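Local coordinates for protein yncA (Salmonella typhimurium, PDB 3DR6) that probably transfers acetyl groups from acetyl-coenzyme A to an acceptor amine, as a dimeric member of the GNAT acetyltransferase family, at residues 5-8 against 12-15; 123-128 against 142-147; 110-115 against 163-168. One frame throughout, in Å; residues are numbered along the deposited sequence. Where two conformers were deposited one is given.

Interaction 1: residues 5-8 against 12-15; sequences TIRF and ADCA
R7 and D13 reach for each other from opposite directions, the arginine from the edge strand 5-8 and the aspartate from the 3-10 segment that leads into helix 14-27. They meet end-on: both terminal nitrogens of the guanidinium are used, one for each carboxylate oxygen. R7 NH1 donates to D13 OD2 at 2.6 Å, and R7 NH2 donates to D13 OD1 at 2.9 Å with a nearly straight N-H...O angle of 174°. From the aspartate's side the fit is less flat, because the two planes are turned 30° apart; each oxygen is met on its syn side, somewhat out of the carboxylate plane.

With chi1 at 58° CG is tucked over the backbone, flanked by N and C, and the straight run out to NE carries the guanidinium across. R7 NH1 also donates to F8 O, 3.1 Å away, which ties the guanidinium back to its own strand. A further salt bridge from R7 NE to E60 on the neighbouring strand 56-61 engages the third nitrogen, while D13 OD2 takes a second hydrogen bond from the backbone N of D10.

All three guanidinium nitrogens are thus engaged, which fixes the group's rotation. Two carboxylates, D13 and E60, probably balance its charge, and the bidentate bond to buried D13 probably favours the ionised aspartate while tying the first strand to the start of the first helix.

Interaction 2: residues 123-128 against 142-147; sequences IESQNA and TAQMPQ
S125 and Q144 are the closest pair of two backbones that do not bond directly to each other, their CA atoms 7.2 Å apart. Residues 123-128 leave strand 118-124 through a type I turn from E124 to N127, and N127 then caps helix 128-135. Residues 142-147 run along strand 140-151, from a classic bulge at T142 and A143 opposite F160 to a corner at P146 and Q147. Strand 154-164 lies between the two and pairs with both, I123 with T159 and M145 with L158.

Over this middle strand the two side chains meet. S125 OG donates to Q144 OE1 at 2.6 Å, on a lone pair in the carbonyl plane, with an angle of 106° at the oxygen. In this one of two modelled conformers, the glutamine starts with CG anti to its backbone N (chi1 -176°) and then bends at chi2, which carries its amide back to the serine.

T159 OG1 is hydrogen-bonded to both S125 OG and Q144 NE2. In this conformer the amide is therefore held at both ends, its oxygen by serine and its nitrogen by threonine, in a small uncharged network that links the turn after strand 118-124 to strands 154-164 and 140-151 at the protein surface.

Interaction 3: residues 110-115 against 163-168; sequences EARRCG and LQLDEH
L165 meets A111 and R112 at the last turn of helix 99-113, just where the chain leaves strand 154-164. Ahead of it, L163 starts toward the helix and packs on I108. Q164 sets off away from the helix, but its carbonyl oxygen joins the contact through a water, which donates to Q164 O at 2.7 Å and accepts from R112 NH2 at 2.9 Å.

L165 carries the contact with both side chain and backbone. Its CD1 packs on A111 CB at 3.7 Å, whereas CD2 lies over one face of the R112 guanidinium, 3.9 Å from NH2. R112 NE donates to L165 O at 2.9 Å, on a lone pair in the carbonyl plane and with the oxygen only 1° out of the guanidinium plane. Next, D166 OD1 accepts from H168 N at 2.9 Å, an Asx turn, while OD2 bonds H117 ND1.

After the helix, G115 with its positive phi closes a Schellman motif, and the chain then enters strand 118-124, the neighbour of 154-164. The arrangement is the helix-on-sheet packing of a GNAT core, with R112 bonding the end of the helix to the backbone just past strand 154-164.

In the fold
All three contacts border one mixed sheet. Interaction 1 lies at its first strand and interaction 2 at the other outermost strand of this chain, where the second subunit bonds to the backbone, on opposite sides of the chain's centre, with centres 30 Å apart. Interaction 3 touches interaction 1, F8 CZ packing 3.4 Å from E110 OE2, so the last turns of helix 99-113 adjoin both. Interactions 2 and 3 share the neighbourhood of strand 154-164 without touching, their nearest atoms about 7 Å apart, and both reach the second subunit. In GNAT enzymes acetyl-coenzyme A generally binds where the parallel strands, here 83-90 and 118-124, splay apart; interaction 2 begins at the end of the latter.

Interaction 1: residues 5-8 against 12-15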
loop_
_atom_site.group_PDB
_atom_site.type_symbol
_atom_site.label_atom_id
_atom_site.label_comp_id
_atom_site.label_asym_id
_atom_site.label_seq_id
_atom_site.Cartn_x
_atom_site.Cartn_y
_atom_site.Cartn_z
ATOM N N THR C 5 -19.885 3.128 25.123
ATOM C CA THR C 5 -18.691 3.963 25.305
ATOM C C THR C 5 -17.628 3.471 24.340
ATOM O O THR C 5 -17.710 2.338 23.848
ATOM C CB THR C 5 -18.110 3.856 26.726
ATOM O OG1 THR C 5 -17.897 2.469 27.049
ATOM C CG2 THR C 5 -19.040 4.486 27.758
ATOM N N ILE C 6 -16.643 4.329 24.076
ATOM C CA ILE C 6 -15.451 3.964 23.312
ATOM C C ILE C 6 -14.263 4.284 24.199
ATOM O O ILE C 6 -14.223 5.333 24.840
ATOM C CB ILE C 6 -15.344 4.733 21.964
ATOM C CG1 ILE C 6 -16.427 4.255 20.989
ATOM C CG2 ILE C 6 -13.949 4.528 21.342
ATOM C CD1 ILE C 6 -16.649 5.183 19.804
ATOM N N ARG C 7 -13.322 3.358 24.281
ATOM C CA ARG C 7 -12.151 3.556 25.119
ATOM C C ARG C 7 -10.954 2.945 24.423
ATOM O O ARG C 7 -11.110 2.221 23.436
ATOM C CB ARG C 7 -12.361 2.891 26.488
ATOM C CG ARG C 7 -12.655 1.401 26.395
ATOM C CD ARG C 7 -12.551 0.787 27.766
ATOM N NE ARG C 7 -13.031 -0.587 27.796
ATOM C CZ ARG C 7 -12.317 -1.641 27.415
ATOM N NH1 ARG C 7 -11.086 -1.492 26.953
ATOM N NH2 ARG C 7 -12.851 -2.856 27.479
ATOM N N PHE C 8 -9.758 3.241 24.920
ATOM C CA PHE C 8 -8.571 2.513 24.495
ATOM C C PHE C 8 -8.660 1.052 24.907
ATOM O O PHE C 8 -9.134 0.733 26.005
ATOM C CB PHE C 8 -7.303 3.152 25.077
ATOM C CG PHE C 8 -6.966 4.464 24.450
ATOM C CD1 PHE C 8 -6.473 4.515 23.148
ATOM C CD2 PHE C 8 -7.161 5.652 25.141
ATOM C CE1 PHE C 8 -6.166 5.720 22.550
ATOM C CE2 PHE C 8 -6.859 6.872 24.541
ATOM C CZ PHE C 8 -6.367 6.904 23.246
ATOM N N ALA C 12 -6.597 -7.327 27.872
ATOM C CA ALA C 12 -7.761 -8.172 28.173
ATOM C C ALA C 12 -8.867 -8.151 27.099
ATOM O O ALA C 12 -9.754 -9.013 27.103
ATOM C CB ALA C 12 -8.336 -7.822 29.544
ATOM N N ASP C 13 -8.801 -7.177 26.191
ATOM C CA ASP C 13 -9.766 -7.032 25.083
ATOM C C ASP C 13 -9.395 -7.829 23.840
ATOM O O ASP C 13 -10.180 -7.890 22.879
ATOM C CB ASP C 13 -9.876 -5.565 24.663
ATOM C CG ASP C 13 -10.411 -4.685 25.758
ATOM O OD1 ASP C 13 -11.343 -5.130 26.461
ATOM O OD2 ASP C 13 -9.891 -3.557 25.922
ATOM N N CYS C 14 -8.208 -8.429 23.863
ATOM C CA CYS C 14 -7.654 -9.063 22.668
ATOM C C CYS C 14 -8.375 -10.347 22.255
ATOM O O CYS C 14 -8.424 -10.652 21.062
ATOM C CB CYS C 14 -6.130 -9.239 22.770
ATOM S SG CYS C 14 -5.225 -7.681 22.593
ATOM N N ALA C 15 -8.930 -11.099 23.212
ATOM C CA ALA C 15 -9.765 -12.230 22.842
ATOM C C ALA C 15 -11.016 -11.786 22.070
ATOM O O ALA C 15 -11.369 -12.409 21.070
ATOM C CB ALA C 15 -10.135 -13.097 24.064
#

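Interaction 2: residues 123-128 against 142-147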
loop_
_atom_site.group_PDB
_atom_site.type_symbol
_atom_site.label_atom_id
_atom_site.label_comp_id
_atom_site.label_asym_id
_atom_site.label_seq_id
_atom_site.Cartn_x
_atom_site.Cartn_y
_atom_site.Cartn_z
ATOM N N ILE C 123 -11.797 0.400 0.802
ATOM C CA ILE C 123 -13.188 -0.030 0.865
ATOM C C ILE C 123 -13.488 -0.842 -0.399
ATOM O O ILE C 123 -13.111 -0.436 -1.509
ATOM C CB ILE C 123 -14.153 1.219 0.943
ATOM C CG1 ILE C 123 -13.812 2.145 2.115
ATOM C CG2 ILE C 123 -15.615 0.767 1.015
ATOM C CD1 ILE C 123 -14.535 3.513 2.031
ATOM N N GLU C 124 -14.123 -2.014 -0.249
ATOM C CA GLU C 124 -14.581 -2.736 -1.450
ATOM C C GLU C 124 -15.534 -1.815 -2.216
ATOM O O GLU C 124 -16.423 -1.230 -1.618
ATOM C CB GLU C 124 -15.285 -4.033 -1.101
ATOM C CG GLU C 124 -15.405 -4.916 -2.347
ATOM C CD GLU C 124 -16.503 -5.915 -2.272
ATOM O OE1 GLU C 124 -17.219 -5.958 -1.242
ATOM O OE2 GLU C 124 -16.636 -6.684 -3.259
ATOM N N SER C 125 -15.350 -1.684 -3.527
ATOM C CA SER C 125 -15.990 -0.606 -4.273
ATOM C C SER C 125 -17.525 -0.678 -4.261
ATOM O O SER C 125 -18.208 0.355 -4.417
ATOM C CB SER C 125 -15.486 -0.555 -5.702
ATOM O OG SER C 125 -14.083 -0.327 -5.751
ATOM N N GLN C 126 -18.042 -1.884 -4.045
ATOM C CA GLN C 126 -19.478 -2.122 -4.060
ATOM C C GLN C 126 -20.174 -1.830 -2.707
ATOM O O GLN C 126 -21.434 -1.805 -2.621
ATOM C CB GLN C 126 -19.758 -3.535 -4.615
ATOM C CG GLN C 126 -19.380 -3.687 -6.146
ATOM C CD GLN C 126 -17.830 -3.803 -6.466
ATOM O OE1 GLN C 126 -16.969 -3.862 -5.564
ATOM N NE2 GLN C 126 -17.497 -3.844 -7.770
ATOM N N ASN C 127 -19.367 -1.534 -1.676
ATOM C CA ASN C 127 -19.867 -1.220 -0.321
ATOM C C ASN C 127 -20.347 0.236 -0.210
ATOM O O ASN C 127 -19.659 1.126 0.335
ATOM C CB ASN C 127 -18.822 -1.575 0.747
ATOM C CG ASN C 127 -19.381 -1.568 2.171
ATOM O OD1 ASN C 127 -20.469 -1.042 2.446
ATOM N ND2 ASN C 127 -18.613 -2.117 3.084
ATOM N N ALA C 128 -21.529 0.466 -0.759
ATOM C CA ALA C 128 -22.135 1.785 -0.796
ATOM C C ALA C 128 -22.350 2.360 0.607
ATOM O O ALA C 128 -22.157 3.562 0.814
ATOM C CB ALA C 128 -23.446 1.739 -1.593
ATOM N N THR C 142 -10.668 8.895 -3.826
ATOM C CA THR C 142 -9.465 9.237 -4.591
ATOM C C THR C 142 -8.859 8.067 -5.364
ATOM O O THR C 142 -7.864 8.259 -6.073
ATOM C CB THR C 142 -8.386 9.894 -3.725
ATOM O OG1 THR C 142 -8.083 9.050 -2.608
ATOM C CG2 THR C 142 -8.824 11.318 -3.250
ATOM N N ALA C 143 -9.426 6.864 -5.213
ATOM C CA ALA C 143 -9.034 5.712 -6.071
ATOM C C ALA C 143 -10.210 4.781 -6.340
ATOM O O ALA C 143 -11.059 4.549 -5.453
ATOM C CB ALA C 143 -7.875 4.892 -5.454
ATOM N N GLN C 144 -10.254 4.265 -7.564
ATOM C CA GLN C 144 -11.171 3.213 -7.968
ATOM C C GLN C 144 -10.371 2.207 -8.806
ATOM O O GLN C 144 -10.060 2.460 -9.971
ATOM C CB GLN C 144 -12.326 3.809 -8.784
ATOM C CG GLN C 144 -13.383 2.813 -9.173
ATOM C CD GLN C 144 -13.797 1.903 -8.035
ATOM O OE1 GLN C 144 -13.729 0.664 -8.151
ATOM N NE2 GLN C 144 -14.192 2.503 -6.914
HETATM N N MSE C 145 -10.033 1.072 -8.193
HETATM C CA MSE C 145 -9.001 0.194 -8.730
HETATM C C MSE C 145 -9.561 -1.185 -8.973
HETATM O O MSE C 145 -9.704 -1.967 -8.037
HETATM C CB MSE C 145 -7.823 0.153 -7.753
HETATM C CG MSE C 145 -7.241 1.569 -7.528
HETATM SE SE MSE C 145 -5.661 1.676 -6.397
HETATM C CE MSE C 145 -4.371 0.963 -7.638
ATOM N N PRO C 146 -9.928 -1.476 -10.234
ATOM C CA PRO C 146 -10.569 -2.790 -10.487
ATOM C C PRO C 146 -9.641 -4.020 -10.374
ATOM O O PRO C 146 -8.466 -3.986 -10.790
ATOM C CB PRO C 146 -11.138 -2.677 -11.920
ATOM C CG PRO C 146 -10.743 -1.339 -12.444
ATOM C CD PRO C 146 -9.828 -0.626 -11.431
ATOM N N GLN C 147 -10.187 -5.082 -9.799
ATOM C CA GLN C 147 -9.558 -6.421 -9.772
ATOM C C GLN C 147 -8.181 -6.515 -9.084
ATOM O O GLN C 147 -7.392 -7.422 -9.401
ATOM C CB GLN C 147 -9.531 -7.058 -11.182
ATOM C CG GLN C 147 -10.932 -7.118 -11.820
ATOM C CD GLN C 147 -11.058 -8.008 -13.050
ATOM O OE1 GLN C 147 -10.268 -8.930 -13.291
ATOM N NE2 GLN C 147 -12.108 -7.740 -13.835
#

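Interaction 3: residues 110-115 against 163-168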
loop_
_atom_site.group_PDB
_atom_site.type_symbol
_atom_site.label_atom_id
_atom_site.label_comp_id
_atom_site.label_asym_id
_atom_site.label_seq_id
_atom_site.Cartn_x
_atom_site.Cartn_y
_atom_site.Cartn_z
ATOM N N GLU C 110 -7.452 10.658 17.285
ATOM C CA GLU C 110 -6.190 10.041 17.696
ATOM C C GLU C 110 -5.140 10.241 16.623
ATOM O O GLU C 110 -3.993 10.508 16.940
ATOM C CB GLU C 110 -6.354 8.554 18.043
ATOM C CG GLU C 110 -7.254 8.268 19.266
ATOM C CD GLU C 110 -6.822 8.982 20.545
ATOM O OE1 GLU C 110 -5.598 9.194 20.756
ATOM O OE2 GLU C 110 -7.722 9.332 21.343
ATOM N N ALA C 111 -5.542 10.152 15.355
ATOM C CA ALA C 111 -4.633 10.415 14.237
ATOM C C ALA C 111 -4.057 11.846 14.294
ATOM O O ALA C 111 -2.851 12.039 14.142
ATOM C CB ALA C 111 -5.331 10.130 12.884
ATOM N N ARG C 112 -4.899 12.839 14.600
ATOM C CA ARG C 112 -4.372 14.203 14.781
ATOM C C ARG C 112 -3.354 14.304 15.937
ATOM O O ARG C 112 -2.343 14.991 15.817
ATOM C CB ARG C 112 -5.500 15.223 14.958
ATOM C CG ARG C 112 -6.376 15.362 13.697
ATOM C CD ARG C 112 -7.060 16.759 13.621
ATOM N NE ARG C 112 -7.907 16.812 12.428
ATOM C CZ ARG C 112 -9.167 16.359 12.375
ATOM N NH1 ARG C 112 -9.772 15.885 13.446
ATOM N NH2 ARG C 112 -9.835 16.413 11.234
ATOM N N ARG C 113 -3.619 13.620 17.052
ATOM C CA ARG C 113 -2.665 13.594 18.181
ATOM C C ARG C 113 -1.306 12.976 17.811
ATOM O O ARG C 113 -0.293 13.272 18.454
ATOM C CB ARG C 113 -3.275 12.852 19.382
ATOM C CG ARG C 113 -4.273 13.679 20.122
ATOM C CD ARG C 113 -5.024 12.868 21.170
ATOM N NE ARG C 113 -6.208 13.625 21.559
ATOM C CZ ARG C 113 -7.462 13.308 21.242
ATOM N NH1 ARG C 113 -8.459 14.092 21.650
ATOM N NH2 ARG C 113 -7.732 12.207 20.551
ATOM N N CYS C 114 -1.296 12.129 16.785
ATOM C CA CYS C 114 -0.073 11.502 16.300
ATOM C C CYS C 114 0.563 12.349 15.179
ATOM O O CYS C 114 1.584 11.953 14.600
ATOM C CB CYS C 114 -0.365 10.079 15.817
ATOM S SG CYS C 114 -0.755 8.918 17.151
ATOM N N GLY C 115 -0.035 13.512 14.905
ATOM C CA GLY C 115 0.389 14.397 13.808
ATOM C C GLY C 115 0.159 13.881 12.393
ATOM O O GLY C 115 0.739 14.396 11.442
ATOM N N LEU C 163 -9.049 11.527 3.908
ATOM C CA LEU C 163 -9.392 12.735 4.653
ATOM C C LEU C 163 -8.099 13.407 5.056
ATOM O O LEU C 163 -7.270 12.806 5.761
ATOM C CB LEU C 163 -10.217 12.400 5.913
ATOM C CG LEU C 163 -10.467 13.561 6.896
ATOM C CD1 LEU C 163 -11.380 14.633 6.241
ATOM C CD2 LEU C 163 -11.109 13.023 8.170
ATOM N N GLN C 164 -7.912 14.639 4.603
ATOM C CA GLN C 164 -6.751 15.435 5.037
ATOM C C GLN C 164 -7.067 16.011 6.412
ATOM O O GLN C 164 -8.141 16.578 6.640
ATOM C CB GLN C 164 -6.430 16.533 4.011
ATOM C CG GLN C 164 -5.075 17.166 4.260
ATOM C CD GLN C 164 -4.634 18.110 3.162
ATOM O OE1 GLN C 164 -4.582 17.726 1.987
ATOM N NE2 GLN C 164 -4.283 19.337 3.538
ATOM N N LEU C 165 -6.123 15.849 7.337
ATOM C CA LEU C 165 -6.352 16.137 8.756
ATOM C C LEU C 165 -5.927 17.543 9.232
ATOM O O LEU C 165 -6.314 17.976 10.317
ATOM C CB LEU C 165 -5.669 15.044 9.599
ATOM C CG LEU C 165 -6.184 13.617 9.317
ATOM C CD1 LEU C 165 -5.450 12.561 10.163
ATOM C CD2 LEU C 165 -7.697 13.549 9.579
ATOM N N ASP C 166 -5.153 18.253 8.406
ATOM C CA ASP C 166 -4.678 19.606 8.744
ATOM C C ASP C 166 -4.190 20.276 7.470
ATOM O O ASP C 166 -3.971 19.604 6.464
ATOM C CB ASP C 166 -3.521 19.523 9.750
ATOM C CG ASP C 166 -2.256 18.898 9.131
ATOM O OD1 ASP C 166 -1.453 19.644 8.522
ATOM O OD2 ASP C 166 -2.045 17.669 9.282
ATOM N N GLU C 167 -4.009 21.586 7.522
ATOM C CA GLU C 167 -3.501 22.323 6.374
ATOM C C GLU C 167 -2.145 22.962 6.655
ATOM O O GLU C 167 -1.767 23.935 6.005
ATOM C CB GLU C 167 -4.540 23.349 5.900
ATOM C CG GLU C 167 -5.743 22.621 5.328
ATOM C CD GLU C 167 -6.845 23.538 4.886
ATOM O OE1 GLU C 167 -7.268 24.395 5.692
ATOM O OE2 GLU C 167 -7.307 23.371 3.732
ATOM N N HIS C 168 -1.398 22.378 7.595
ATOM C CA HIS C 168 -0.047 22.866 7.922
ATOM C C HIS C 168 1.007 22.447 6.914
ATOM O O HIS C 168 0.817 21.508 6.107
ATOM C CB HIS C 168 0.372 22.399 9.318
ATOM C CG HIS C 168 -0.086 23.310 10.407
ATOM N ND1 HIS C 168 -1.390 23.339 10.852
ATOM C CD2 HIS C 168 0.584 24.223 11.144
ATOM C CE1 HIS C 168 -1.511 24.256 11.801
ATOM N NE2 HIS C 168 -0.325 24.807 11.995
HETATM O O HOH W 1 -9.436 17.688 8.684
#